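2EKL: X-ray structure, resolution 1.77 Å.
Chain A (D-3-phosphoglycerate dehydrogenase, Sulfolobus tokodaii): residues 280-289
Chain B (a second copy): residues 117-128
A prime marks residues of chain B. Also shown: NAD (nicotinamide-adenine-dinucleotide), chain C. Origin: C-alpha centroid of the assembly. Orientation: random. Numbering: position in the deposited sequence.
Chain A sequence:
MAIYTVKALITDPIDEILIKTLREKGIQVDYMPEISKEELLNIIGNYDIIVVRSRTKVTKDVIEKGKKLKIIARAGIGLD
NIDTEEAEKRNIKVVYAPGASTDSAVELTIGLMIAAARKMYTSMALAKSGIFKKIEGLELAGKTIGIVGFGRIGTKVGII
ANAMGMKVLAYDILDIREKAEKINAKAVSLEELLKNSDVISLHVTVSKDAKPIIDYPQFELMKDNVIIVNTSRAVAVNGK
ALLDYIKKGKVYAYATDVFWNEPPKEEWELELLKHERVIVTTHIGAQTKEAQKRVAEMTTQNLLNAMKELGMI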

# COMPACT_ATOMS: atom_id res chain seq x y z
N VAL A 280 10.85 6.41 -2.06
CA VAL A 280 10.48 7.77 -1.70
C VAL A 280 9.29 8.36 -2.46
O VAL A 280 9.19 8.23 -3.68
CB VAL A 280 11.68 8.75 -1.95
CG1 VAL A 280 11.33 10.14 -1.42
CG2 VAL A 280 12.95 8.21 -1.31
N THR A 281 8.38 8.99 -1.72
CA THR A 281 7.27 9.68 -2.35
C THR A 281 7.58 11.16 -2.09
O THR A 281 8.27 11.50 -1.13
CB THR A 281 5.89 9.27 -1.79
OG1 THR A 281 5.94 9.16 -0.37
CG2 THR A 281 5.48 7.92 -2.40
N THR A 282 7.07 12.02 -2.96
CA THR A 282 7.36 13.45 -2.89
C THR A 282 6.57 14.30 -1.89
O THR A 282 6.04 15.36 -2.25
CB THR A 282 7.24 14.04 -4.30
OG1 THR A 282 5.93 13.78 -4.82
CG2 THR A 282 8.25 13.39 -5.23
N HIS A 283 6.52 13.86 -0.64
CA HIS A 283 5.82 14.57 0.42
C HIS A 283 4.36 14.78 0.07
O HIS A 283 3.83 15.90 0.13
CB HIS A 283 6.51 15.92 0.69
CG HIS A 283 6.41 16.37 2.11
ND1 HIS A 283 7.48 16.92 2.80
CD2 HIS A 283 5.38 16.35 2.99
CE1 HIS A 283 7.10 17.22 4.03
NE2 HIS A 283 5.83 16.88 4.17
N ILE A 284 3.69 13.69 -0.30
CA ILE A 284 2.29 13.71 -0.68
C ILE A 284 1.35 13.21 0.41
O ILE A 284 0.18 12.95 0.15
CB ILE A 284 2.06 12.86 -1.95
CG1 ILE A 284 2.51 11.42 -1.71
CG2 ILE A 284 2.85 13.46 -3.13
CD1 ILE A 284 2.25 10.48 -2.87
N GLY A 285 1.87 13.07 1.63
CA GLY A 285 1.06 12.58 2.74
C GLY A 285 -0.28 13.27 2.97
O GLY A 285 -1.26 12.62 3.35
N ALA A 286 -0.33 14.58 2.75
CA ALA A 286 -1.56 15.33 2.94
C ALA A 286 -2.18 15.70 1.59
O ALA A 286 -3.15 16.44 1.52
CB ALA A 286 -1.28 16.61 3.73
N GLN A 287 -1.61 15.16 0.52
CA GLN A 287 -2.09 15.48 -0.82
C GLN A 287 -3.23 14.65 -1.39
O GLN A 287 -3.03 13.85 -2.30
CB GLN A 287 -0.92 15.48 -1.80
CG GLN A 287 0.10 16.58 -1.54
CD GLN A 287 -0.49 17.97 -1.72
OE1 GLN A 287 -1.04 18.29 -2.77
NE2 GLN A 287 -0.38 18.80 -0.69
N THR A 288 -4.43 14.82 -0.84
CA THR A 288 -5.62 14.15 -1.36
C THR A 288 -6.67 15.24 -1.47
O THR A 288 -6.60 16.26 -0.77
CB THR A 288 -6.15 13.04 -0.43
OG1 THR A 288 -6.51 13.60 0.84
CG2 THR A 288 -5.11 11.94 -0.25
N LYS A 289 -7.64 15.05 -2.36
CA LYS A 289 -8.70 16.03 -2.54
C LYS A 289 -9.43 16.26 -1.21
O LYS A 289 -9.69 17.40 -0.82
CB LYS A 289 -9.68 15.52 -3.60
CG LYS A 289 -10.94 16.36 -3.77
CD LYS A 289 -11.82 15.83 -4.89
CE LYS A 289 -12.22 14.37 -4.67
NZ LYS A 289 -13.06 14.17 -3.45
PA NAD C . 0.59 13.93 16.98
O1A NAD C . -0.82 13.50 17.09
O2A NAD C . 0.96 15.21 17.72
O5B NAD C . 1.49 12.70 17.46
C5B NAD C . 2.90 12.85 17.50
C4B NAD C . 3.37 11.80 18.68
O4B NAD C . 4.78 11.52 18.60
C3B NAD C . 2.94 12.33 20.09
O3B NAD C . 2.18 11.36 20.81
C2B NAD C . 4.28 12.75 20.70
O2B NAD C . 4.38 12.78 22.10
C1B NAD C . 5.15 11.77 19.99
N9A NAD C . 6.61 12.08 20.10
C8A NAD C . 7.30 13.28 20.00
N7A NAD C . 8.62 13.07 20.17
C5A NAD C . 8.81 11.74 20.37
C6A NAD C . 9.95 10.88 20.61
N6A NAD C . 11.18 11.38 20.67
N1A NAD C . 9.77 9.47 20.78
C2A NAD C . 8.46 8.87 20.73
N3A NAD C . 7.34 9.70 20.50
C4A NAD C . 7.52 11.10 20.33
O3 NAD C . 0.95 14.19 15.43
PN NAD C . 0.38 13.48 14.10
O1N NAD C . 0.08 12.07 14.38
O2N NAD C . -0.77 14.33 13.68
O5D NAD C . 1.63 13.74 13.17
C5D NAD C . 2.76 12.90 13.26
C4D NAD C . 3.85 13.34 12.31
O4D NAD C . 3.46 13.23 10.96
C3D NAD C . 4.35 14.81 12.45
O3D NAD C . 5.78 14.88 12.35
C2D NAD C . 3.62 15.53 11.38
O2D NAD C . 4.15 16.81 11.12
C1D NAD C . 3.72 14.46 10.32
N1N NAD C . 2.80 14.55 9.15
C2N NAD C . 3.35 14.35 7.85
C3N NAD C . 2.49 14.43 6.71
C7N NAD C . 3.05 14.22 5.36
O7N NAD C . 2.52 14.94 4.36
N7N NAD C . 4.03 13.37 5.08
C4N NAD C . 1.05 14.72 6.95
C5N NAD C . 0.50 14.92 8.28
C6N NAD C . 1.40 14.83 9.39
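Chain B (117-128) ARKMYTSMALAK

The contact between the two copies of D-3-phosphoglycerate dehydrogenase is a helix packed against an irregular, loop-like segment, held by a serine-threonine hydrogen bond near its middle and by an arginine that reaches the carbonyls of a turn. In chain B, residues 120′-128′ form a helix that follows an earlier one; between the two, Lys119′ takes up a positive phi (49°) in a Schellman motif and serves as N-cap of the second helix. Chain A runs from Val280 through a type I turn at Ile284-Gln287 to Thr288, which caps the start of the next helix. The two stretches run in opposite senses: the CA of Thr281 lies 5.0 Å from the CA of Met124′, whereas the CA of Thr288 lies 7.5 Å from the CA of Arg118′, so the early part of chain A meets the helix and its later part meets the residues that precede it.

Ser123′ points its CB toward chain A and has more of its surface covered by chain A than any other residue of this helix. Its OG donates a hydrogen bond to OG1 of Thr282 at 2.8 Å and lies 3.6 Å from CA of Thr281 and 3.8 Å from CD1 of Ile284, so that the small hydroxyl side chain is lodged against Thr281, Thr282 and Ile284, while His283 points away. One turn further on, Ala127′ also faces chain A. Its CB approaches CB of Val280 at 4.1 Å and CG2 of Thr282 at 3.9 Å, and O of Val280 lies 3.5 Å from CB of Ala127′. Between these two positions, CA of Met124′ makes a CA-H...O contact of 3.3 Å with O of Val280. Water 2 reinforces this junction, donating to O of Val280 at 2.8 Å and to O of Met124′ at 3.0 Å. CG2 of Thr281 packs alongside, 3.9 Å from CG of Met124′ and 4.2 Å from CE of Met120′.

At the other end, Arg118′ contributes the largest buried area of any residue in the contact. Its CB points sideways, but chi1 to chi3 are all m and the side chain curls so that its end comes nearer to chain A. NH2 donates to O of Ile284 at 2.8 Å and, in a weak bond, to O of Gly285 at 3.0 Å; both carbonyls lie at the guanidinium edge, while CG2 of Thr288 covers one face, 3.3 Å from NE. Water 1 accepts from NE of Arg118′ at 3.0 Å and lies 3.2 Å from O of Gln287, placing it between the arginine and the turn.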

# COMPACT_ATOMS: atom_id res chain seq x y z
N ALA B 117 -4.91 4.91 -5.61
CA ALA B 117 -5.59 6.06 -5.06
C ALA B 117 -4.68 7.27 -4.91
O ALA B 117 -5.12 8.41 -5.07
CB ALA B 117 -6.19 5.70 -3.69
N ARG B 118 -3.40 7.03 -4.65
CA ARG B 118 -2.47 8.12 -4.41
C ARG B 118 -1.42 8.37 -5.48
O ARG B 118 -0.51 9.17 -5.26
CB ARG B 118 -1.80 7.90 -3.06
CG ARG B 118 -2.81 7.85 -1.92
CD ARG B 118 -3.41 9.23 -1.68
NE ARG B 118 -2.50 10.09 -0.94
CZ ARG B 118 -2.34 10.06 0.38
NH1 ARG B 118 -3.05 9.20 1.11
NH2 ARG B 118 -1.48 10.88 0.97
N LYS B 119 -1.54 7.70 -6.62
CA LYS B 119 -0.58 7.85 -7.71
C LYS B 119 0.83 7.72 -7.18
O LYS B 119 1.71 8.52 -7.50
CB LYS B 119 -0.77 9.22 -8.38
CG LYS B 119 -2.17 9.42 -8.91
CD LYS B 119 -2.38 10.82 -9.46
CE LYS B 119 -3.82 11.02 -9.88
NZ LYS B 119 -4.07 12.40 -10.36
N MET B 120 1.05 6.71 -6.35
CA MET B 120 2.37 6.50 -5.76
C MET B 120 3.46 6.24 -6.79
O MET B 120 4.58 6.71 -6.64
CB MET B 120 2.32 5.35 -4.75
CG MET B 120 1.57 5.71 -3.47
SD MET B 120 1.57 4.40 -2.24
CE MET B 120 3.23 4.49 -1.65
N TYR B 121 3.13 5.50 -7.85
CA TYR B 121 4.13 5.20 -8.87
C TYR B 121 4.66 6.48 -9.50
O TYR B 121 5.86 6.67 -9.63
CB TYR B 121 3.54 4.31 -9.96
CG TYR B 121 4.54 4.02 -11.06
CD1 TYR B 121 5.71 3.30 -10.79
CD2 TYR B 121 4.34 4.49 -12.35
CE1 TYR B 121 6.65 3.06 -11.79
CE2 TYR B 121 5.28 4.25 -13.36
CZ TYR B 121 6.43 3.54 -13.07
OH TYR B 121 7.34 3.29 -14.07
N THR B 122 3.74 7.35 -9.89
CA THR B 122 4.11 8.61 -10.52
C THR B 122 5.03 9.42 -9.60
O THR B 122 6.05 9.96 -10.03
CB THR B 122 2.86 9.44 -10.86
OG1 THR B 122 2.01 8.68 -11.74
CG2 THR B 122 3.26 10.75 -11.54
N SER B 123 4.66 9.47 -8.32
CA SER B 123 5.43 10.21 -7.32
C SER B 123 6.81 9.60 -7.11
O SER B 123 7.81 10.32 -7.04
CB SER B 123 4.66 10.22 -5.99
OG SER B 123 5.29 11.06 -5.03
N MET B 124 6.88 8.27 -7.02
CA MET B 124 8.16 7.61 -6.80
C MET B 124 9.09 7.78 -7.99
O MET B 124 10.30 7.92 -7.83
CB MET B 124 7.95 6.12 -6.50
CG MET B 124 7.18 5.85 -5.23
SD MET B 124 6.97 4.07 -4.97
CE MET B 124 5.64 3.74 -6.04
N ALA B 125 8.52 7.76 -9.19
CA ALA B 125 9.32 7.93 -10.40
C ALA B 125 9.90 9.35 -10.40
O ALA B 125 11.07 9.56 -10.71
CB ALA B 125 8.47 7.71 -11.64
N LEU B 126 9.06 10.32 -10.05
CA LEU B 126 9.50 11.70 -9.99
C LEU B 126 10.63 11.85 -8.99
O LEU B 126 11.67 12.42 -9.30
CB LEU B 126 8.33 12.61 -9.60
CG LEU B 126 7.35 12.92 -10.73
CD1 LEU B 126 6.05 13.47 -10.18
CD2 LEU B 126 8.00 13.91 -11.69
N ALA B 127 10.44 11.31 -7.79
CA ALA B 127 11.46 11.39 -6.74
C ALA B 127 12.81 10.84 -7.20
O ALA B 127 13.84 11.49 -7.04
CB ALA B 127 10.98 10.64 -5.49
N LYS B 128 12.80 9.63 -7.76
CA LYS B 128 14.04 9.01 -8.22
C LYS B 128 14.75 9.87 -9.28
O LYS B 128 15.97 9.80 -9.42
CB LYS B 128 13.76 7.62 -8.78
CG LYS B 128 13.41 6.58 -7.70
CD LYS B 128 14.64 6.24 -6.85
CE LYS B 128 14.32 5.14 -5.84
NZ LYS B 128 15.53 4.67 -5.12
O HOH W 1 -1.35 11.34 -3.38
O HOH W 2 11.12 6.91 -5.16